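Local coordinates for Fe2OG dioxygenase domain-containing protein (PDB 4J25) that probably hydroxylates prolyl residues of a protein substrate, as a 2-oxoglutarate-dependent, iron-requiring prolyl-4-hydroxylase with a jellyroll fold, at residues A[55-66]-A[95-105]. Sequence-based numbering, arbitrary orientation.
Sequences LVRALAAECRRR and QWIDPGQAEAC
The side chain of Gln-95 crosses that of Arg-66 obliquely. Further on, Ile-97, whose backbone bonds to Cys-132 and ties the loop to strand 129-137, brings CG1 to 3.6 Å from Arg-66 NH1, an oblique approach. Beyond the type II turn of Asp-98 to Gln-101, the Gln-101 amide reaches the guanidinium edge: OE1 accepts from Arg-66 NH2 at 2.7 Å (N-H...O 153°), and weakly from NH1, while its NE2 donates a weak bond to Trp-96 O. With its chain extended from CG to NE (chi3 -179°), Arg-66 also presents NE to Glu-62 OE2 at 2.9 Å, within 9° of the guanidinium plane, so partners at two edges limit its rotation. A leucine in place of Arg-66 would probably leave Gln-101 OE1 without its donor and Glu-62 with Arg-65 as its remaining salt-bridge mate. Ala-102, the N-cap residue, sets CB 4.1 Å from Glu-62 CD. In the first turn of the helix, Ala-104 CB meets Leu-59 CD2 at 3.7 Å and Ala-58 CB at 3.8 Å, and Cys-105 SG rests on Glu-62 CG at 3.8 Å. Helix 53-67 thus packs on the start of helix 103-123 through Ala-104, while Arg-66 binds the loop leading into it, beside the major sheet of the double-stranded beta-helix.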
ATOM      1  N   LEU A  55       9.463   5.626 -12.096  1.00 22.70           N
ATOM      2  CA  LEU A  55       8.402   6.236 -11.285  1.00 20.13           C
ATOM      3  C   LEU A  55       8.592   5.870  -9.809  1.00 20.21           C
ATOM      4  O   LEU A  55       8.506   6.726  -8.938  1.00 18.09           O
ATOM      5  CB  LEU A  55       7.012   5.777 -11.773  1.00 18.69           C
ATOM      6  CG  LEU A  55       5.792   6.230 -10.961  1.00 20.56           C
ATOM      7  CD1 LEU A  55       5.780   7.725 -10.700  1.00 20.83           C
ATOM      8  CD2 LEU A  55       4.501   5.817 -11.670  1.00 22.02           C
ATOM      9  N   VAL A  56       8.880   4.598  -9.541  1.00 20.48           N
ATOM     10  CA  VAL A  56       9.187   4.151  -8.184  1.00 22.75           C
ATOM     11  C   VAL A  56      10.358   4.928  -7.580  1.00 22.44           C
ATOM     12  O   VAL A  56      10.335   5.276  -6.393  1.00 21.49           O
ATOM     13  CB  VAL A  56       9.500   2.641  -8.138  1.00 24.04           C
ATOM     14  CG1 VAL A  56       9.921   2.219  -6.731  1.00 25.12           C
ATOM     15  CG2 VAL A  56       8.285   1.826  -8.590  1.00 23.97           C
ATOM     16  N   ARG A  57      11.390   5.191  -8.383  1.00 23.25           N
ATOM     17  CA  ARG A  57      12.529   5.981  -7.899  1.00 24.47           C
ATOM     18  C   ARG A  57      12.129   7.409  -7.590  1.00 22.19           C
ATOM     19  O   ARG A  57      12.584   7.977  -6.598  1.00 21.99           O
ATOM     20  CB  ARG A  57      13.687   5.983  -8.897  1.00 26.78           C
ATOM     21  CG  ARG A  57      14.406   4.666  -8.970  1.00 31.27           C
ATOM     22  CD  ARG A  57      15.750   4.801  -9.668  1.00 34.35           C
ATOM     23  NE  ARG A  57      16.145   3.528 -10.247  1.00 38.14           N
ATOM     24  CZ  ARG A  57      15.739   3.088 -11.434  1.00 40.03           C
ATOM     25  NH1 ARG A  57      14.933   3.832 -12.182  1.00 39.80           N
ATOM     26  NH2 ARG A  57      16.144   1.903 -11.879  1.00 41.65           N
ATOM     27  N   ALA A  58      11.267   7.976  -8.431  1.00 21.53           N
ATOM     28  CA  ALA A  58      10.760   9.332  -8.219  1.00 21.33           C
ATOM     29  C   ALA A  58       9.901   9.413  -6.946  1.00 20.99           C
ATOM     30  O   ALA A  58       9.895  10.434  -6.243  1.00 21.83           O
ATOM     31  CB  ALA A  58       9.963   9.777  -9.428  1.00 21.94           C
ATOM     32  N   LEU A  59       9.170   8.337  -6.658  1.00 18.47           N
ATOM     33  CA  LEU A  59       8.384   8.237  -5.430  1.00 18.24           C
ATOM     34  C   LEU A  59       9.295   8.108  -4.222  1.00 18.66           C
ATOM     35  O   LEU A  59       9.048   8.727  -3.202  1.00 18.93           O
ATOM     36  CB  LEU A  59       7.418   7.045  -5.507  1.00 17.79           C
ATOM     37  CG  LEU A  59       6.234   7.252  -6.455  1.00 18.27           C
ATOM     38  CD1 LEU A  59       5.421   5.983  -6.658  1.00 17.44           C
ATOM     39  CD2 LEU A  59       5.335   8.371  -5.946  1.00 17.90           C
ATOM     40  N   ALA A  60      10.345   7.296  -4.336  1.00 18.94           N
ATOM     41  CA  ALA A  60      11.349   7.213  -3.280  1.00 19.69           C
ATOM     42  C   ALA A  60      11.923   8.600  -2.996  1.00 20.81           C
ATOM     43  O   ALA A  60      12.107   8.985  -1.843  1.00 21.24           O
ATOM     44  CB  ALA A  60      12.458   6.235  -3.663  1.00 20.24           C
ATOM     45  N   ALA A  61      12.168   9.366  -4.054  1.00 22.97           N
ATOM     46  CA  ALA A  61      12.732  10.704  -3.916  1.00 27.18           C
ATOM     47  C   ALA A  61      11.778  11.651  -3.187  1.00 26.86           C
ATOM     48  O   ALA A  61      12.210  12.461  -2.359  1.00 25.43           O
ATOM     49  CB  ALA A  61      13.108  11.286  -5.303  1.00 27.22           C
ATOM     50  N   GLU A  62      10.491  11.561  -3.507  1.00 26.63           N
ATOM     51  CA  GLU A  62       9.487  12.396  -2.853  1.00 27.29           C
ATOM     52  C   GLU A  62       9.316  11.985  -1.399  1.00 26.27           C
ATOM     53  O   GLU A  62       9.074  12.816  -0.530  1.00 26.68           O
ATOM     54  CB  GLU A  62       8.163  12.286  -3.597  1.00 28.12           C
ATOM     55  CG  GLU A  62       7.040  13.118  -3.027  1.00 30.94           C
ATOM     56  CD  GLU A  62       7.288  14.616  -3.116  1.00 33.35           C
ATOM     57  OE1 GLU A  62       8.263  15.021  -3.784  1.00 34.28           O
ATOM     58  OE2 GLU A  62       6.511  15.387  -2.511  1.00 34.02           O
ATOM     59  N   CYS A  63       9.438  10.688  -1.136  1.00 26.51           N
ATOM     60  CA  CYS A  63       9.352  10.172   0.225  1.00 25.36           C
ATOM     61  C   CYS A  63      10.453  10.807   1.062  1.00 28.06           C
ATOM     62  O   CYS A  63      10.190  11.312   2.142  1.00 28.08           O
ATOM     63  CB  CYS A  63       9.473   8.643   0.235  1.00 23.79           C
ATOM     64  SG  CYS A  63       9.336   7.871   1.882  1.00 25.77           S
ATOM     65  N   ARG A  64      11.687  10.788   0.553  1.00 29.28           N
ATOM     66  CA  ARG A  64      12.821  11.388   1.258  1.00 33.05           C
ATOM     67  C   ARG A  64      12.662  12.900   1.425  1.00 31.84           C
ATOM     68  O   ARG A  64      12.979  13.453   2.471  1.00 33.58           O
ATOM     69  CB  ARG A  64      14.135  11.075   0.532  1.00 34.54           C
ATOM     70  CG  ARG A  64      14.466   9.594   0.486  1.00 35.45           C
ATOM     71  CD  ARG A  64      15.894   9.362   0.019  1.00 39.54           C
ATOM     72  NE  ARG A  64      16.405   8.083   0.499  1.00 42.16           N
ATOM     73  CZ  ARG A  64      16.330   6.932  -0.170  1.00 44.10           C
ATOM     74  NH1 ARG A  64      15.770   6.872  -1.380  1.00 43.12           N
ATOM     75  NH2 ARG A  64      16.826   5.826   0.377  1.00 45.84           N
ATOM     76  N   ARG A  65      12.172  13.559   0.384  1.00 30.06           N
ATOM     77  CA  ARG A  65      11.882  14.991   0.421  1.00 31.97           C
ATOM     78  C   ARG A  65      10.920  15.342   1.565  1.00 33.03           C
ATOM     79  O   ARG A  65      11.166  16.264   2.331  1.00 34.24           O
ATOM     80  CB  ARG A  65      11.246  15.390  -0.909  1.00 33.37           C
ATOM     81  CG  ARG A  65      11.692  16.700  -1.486  1.00 37.64           C
ATOM     82  CD  ARG A  65      10.612  17.258  -2.425  1.00 39.61           C
ATOM     83  NE  ARG A  65       9.351  17.441  -1.711  1.00 41.81           N
ATOM     84  CZ  ARG A  65       8.217  17.878  -2.255  1.00 44.47           C
ATOM     85  NH1 ARG A  65       8.162  18.191  -3.549  1.00 46.85           N
ATOM     86  NH2 ARG A  65       7.129  17.994  -1.502  1.00 43.73           N
ATOM     87  N   ARG A  66       9.820  14.598   1.681  1.00 33.35           N
ATOM     88  CA  ARG A  66       8.816  14.864   2.717  1.00 34.81           C
ATOM     89  C   ARG A  66       9.296  14.543   4.122  1.00 37.65           C
ATOM     90  O   ARG A  66       8.801  15.119   5.093  1.00 39.38           O
ATOM     91  CB  ARG A  66       7.531  14.083   2.441  1.00 33.65           C
ATOM     92  CG  ARG A  66       6.919  14.440   1.111  1.00 33.27           C
ATOM     93  CD  ARG A  66       5.425  14.274   1.080  1.00 34.87           C
ATOM     94  NE  ARG A  66       4.927  14.625  -0.243  1.00 34.31           N
ATOM     95  CZ  ARG A  66       3.657  14.864  -0.533  1.00 33.75           C
ATOM     96  NH1 ARG A  66       2.735  14.784   0.412  1.00 34.37           N
ATOM     97  NH2 ARG A  66       3.315  15.184  -1.777  1.00 32.49           N
ATOM     98  N   GLN A  95       1.475  14.263   6.240  1.00 37.92           N
ATOM     99  CA  GLN A  95       1.254  14.934   4.963  1.00 37.20           C
ATOM    100  C   GLN A  95       0.537  14.023   3.954  1.00 33.96           C
ATOM    101  O   GLN A  95       1.174  13.342   3.144  1.00 34.00           O
ATOM    102  CB  GLN A  95       2.591  15.405   4.381  1.00 38.54           C
ATOM    103  CG  GLN A  95       3.424  16.181   5.373  1.00 40.24           C
ATOM    104  CD  GLN A  95       4.829  16.454   4.885  1.00 41.71           C
ATOM    105  OE1 GLN A  95       5.807  16.037   5.519  1.00 42.60           O
ATOM    106  NE2 GLN A  95       4.946  17.171   3.764  1.00 41.39           N
ATOM    107  N   TRP A  96      -0.793  14.038   4.007  1.00 32.51           N
ATOM    108  CA  TRP A  96      -1.626  13.308   3.071  1.00 26.64           C
ATOM    109  C   TRP A  96      -1.342  13.773   1.656  1.00 25.71           C
ATOM    110  O   TRP A  96      -1.005  14.928   1.418  1.00 24.93           O
ATOM    111  CB  TRP A  96      -3.107  13.474   3.420  1.00 26.22           C
ATOM    112  CG  TRP A  96      -3.430  12.847   4.727  1.00 26.21           C
ATOM    113  CD1 TRP A  96      -3.556  13.477   5.927  1.00 27.76           C
ATOM    114  CD2 TRP A  96      -3.627  11.455   4.981  1.00 24.66           C
ATOM    115  NE1 TRP A  96      -3.832  12.563   6.915  1.00 27.31           N
ATOM    116  CE2 TRP A  96      -3.873  11.312   6.358  1.00 26.71           C
ATOM    117  CE3 TRP A  96      -3.614  10.317   4.179  1.00 22.75           C
ATOM    118  CZ2 TRP A  96      -4.113  10.076   6.949  1.00 26.39           C
ATOM    119  CZ3 TRP A  96      -3.848   9.099   4.759  1.00 22.88           C
ATOM    120  CH2 TRP A  96      -4.098   8.982   6.134  1.00 24.85           C
ATOM    121  N   ILE A  97      -1.455  12.843   0.721  1.00 24.28           N
ATOM    122  CA  ILE A  97      -1.103  13.098  -0.661  1.00 25.32           C
ATOM    123  C   ILE A  97      -2.375  13.389  -1.448  1.00 27.62           C
ATOM    124  O   ILE A  97      -3.373  12.678  -1.319  1.00 25.46           O
ATOM    125  CB  ILE A  97      -0.342  11.888  -1.240  1.00 24.15           C
ATOM    126  CG1 ILE A  97       1.005  11.740  -0.525  1.00 23.33           C
ATOM    127  CG2 ILE A  97      -0.130  12.027  -2.729  1.00 24.10           C
ATOM    128  CD1 ILE A  97       1.611  10.384  -0.700  1.00 24.64           C
ATOM    129  N   ASP A  98      -2.335  14.457  -2.239  1.00 29.16           N
ATOM    130  CA  ASP A  98      -3.446  14.836  -3.108  1.00 32.62           C
ATOM    131  C   ASP A  98      -2.888  15.138  -4.484  1.00 31.83           C
ATOM    132  O   ASP A  98      -1.689  15.370  -4.634  1.00 30.78           O
ATOM    133  CB  ASP A  98      -4.147  16.098  -2.584  1.00 36.81           C
ATOM    134  CG  ASP A  98      -5.365  15.793  -1.728  1.00 40.68           C
ATOM    135  OD1 ASP A  98      -6.110  14.833  -2.049  1.00 41.95           O
ATOM    136  OD2 ASP A  98      -5.581  16.528  -0.738  1.00 42.00           O
ATOM    137  N   PRO A  99      -3.761  15.140  -5.501  1.00 32.50           N
ATOM    138  CA  PRO A  99      -3.321  15.588  -6.823  1.00 31.79           C
ATOM    139  C   PRO A  99      -2.728  16.988  -6.742  1.00 31.14           C
ATOM    140  O   PRO A  99      -3.152  17.778  -5.903  1.00 32.48           O
ATOM    141  CB  PRO A  99      -4.612  15.565  -7.647  1.00 32.37           C
ATOM    142  CG  PRO A  99      -5.442  14.498  -6.990  1.00 32.90           C
ATOM    143  CD  PRO A  99      -5.140  14.620  -5.516  1.00 31.69           C
ATOM    144  N   GLY A 100      -1.724  17.265  -7.566  1.00 30.26           N
ATOM    145  CA  GLY A 100      -1.207  18.612  -7.712  1.00 30.41           C
ATOM    146  C   GLY A 100      -0.019  18.915  -6.828  1.00 31.54           C
ATOM    147  O   GLY A 100       0.470  20.034  -6.821  1.00 33.74           O
ATOM    148  N   GLN A 101       0.463  17.926  -6.085  1.00 31.14           N
ATOM    149  CA  GLN A 101       1.601  18.146  -5.195  1.00 30.15           C
ATOM    150  C   GLN A 101       2.913  17.786  -5.877  1.00 28.99           C
ATOM    151  O   GLN A 101       3.904  18.479  -5.703  1.00 30.13           O
ATOM    152  CB  GLN A 101       1.450  17.349  -3.901  1.00 29.35           C
ATOM    153  CG  GLN A 101       0.256  17.772  -3.062  1.00 30.92           C
ATOM    154  CD  GLN A 101       0.010  16.852  -1.870  1.00 31.72           C
ATOM    155  OE1 GLN A 101       0.769  15.921  -1.618  1.00 28.94           O
ATOM    156  NE2 GLN A 101      -1.070  17.113  -1.142  1.00 33.68           N
ATOM    157  N   ALA A 102       2.916  16.705  -6.646  1.00 27.04           N
ATOM    158  CA  ALA A 102       4.117  16.273  -7.357  1.00 25.22           C
ATOM    159  C   ALA A 102       3.706  15.318  -8.451  1.00 24.71           C
ATOM    160  O   ALA A 102       2.724  14.592  -8.305  1.00 24.73           O
ATOM    161  CB  ALA A 102       5.086  15.586  -6.404  1.00 23.96           C
ATOM    162  N   GLU A 103       4.466  15.306  -9.535  1.00 23.39           N
ATOM    163  CA  GLU A 103       4.187  14.451 -10.685  1.00 25.38           C
ATOM    164  C   GLU A 103       4.123  12.957 -10.354  1.00 22.63           C
ATOM    165  O   GLU A 103       3.217  12.259 -10.796  1.00 20.75           O
ATOM    166  CB  GLU A 103       5.258  14.672 -11.771  1.00 28.06           C
ATOM    167  CG  GLU A 103       5.069  13.792 -13.000  1.00 28.34           C
ATOM    168  CD  GLU A 103       3.818  14.137 -13.760  1.00 29.65           C
ATOM    169  OE1 GLU A 103       3.480  15.335 -13.807  1.00 31.66           O
ATOM    170  OE2 GLU A 103       3.177  13.218 -14.309  1.00 28.81           O
ATOM    171  N   ALA A 104       5.109  12.472  -9.608  1.00 22.01           N
ATOM    172  CA  ALA A 104       5.176  11.064  -9.268  1.00 22.08           C
ATOM    173  C   ALA A 104       3.913  10.664  -8.488  1.00 20.85           C
ATOM    174  O   ALA A 104       3.287   9.642  -8.765  1.00 20.28           O
ATOM    175  CB  ALA A 104       6.445  10.780  -8.454  1.00 21.67           C
ATOM    176  N   CYS A 105       3.531  11.493  -7.530  1.00 19.97           N
ATOM    177  CA  CYS A 105       2.355  11.201  -6.719  1.00 23.55           C
ATOM    178  C   CYS A 105       1.069  11.187  -7.562  1.00 23.63           C
ATOM    179  O   CYS A 105       0.184  10.350  -7.336  1.00 23.11           O
ATOM    180  CB  CYS A 105       2.235  12.203  -5.572  1.00 22.53           C
ATOM    181  SG  CYS A 105       3.650  12.247  -4.423  1.00 28.24           S
TER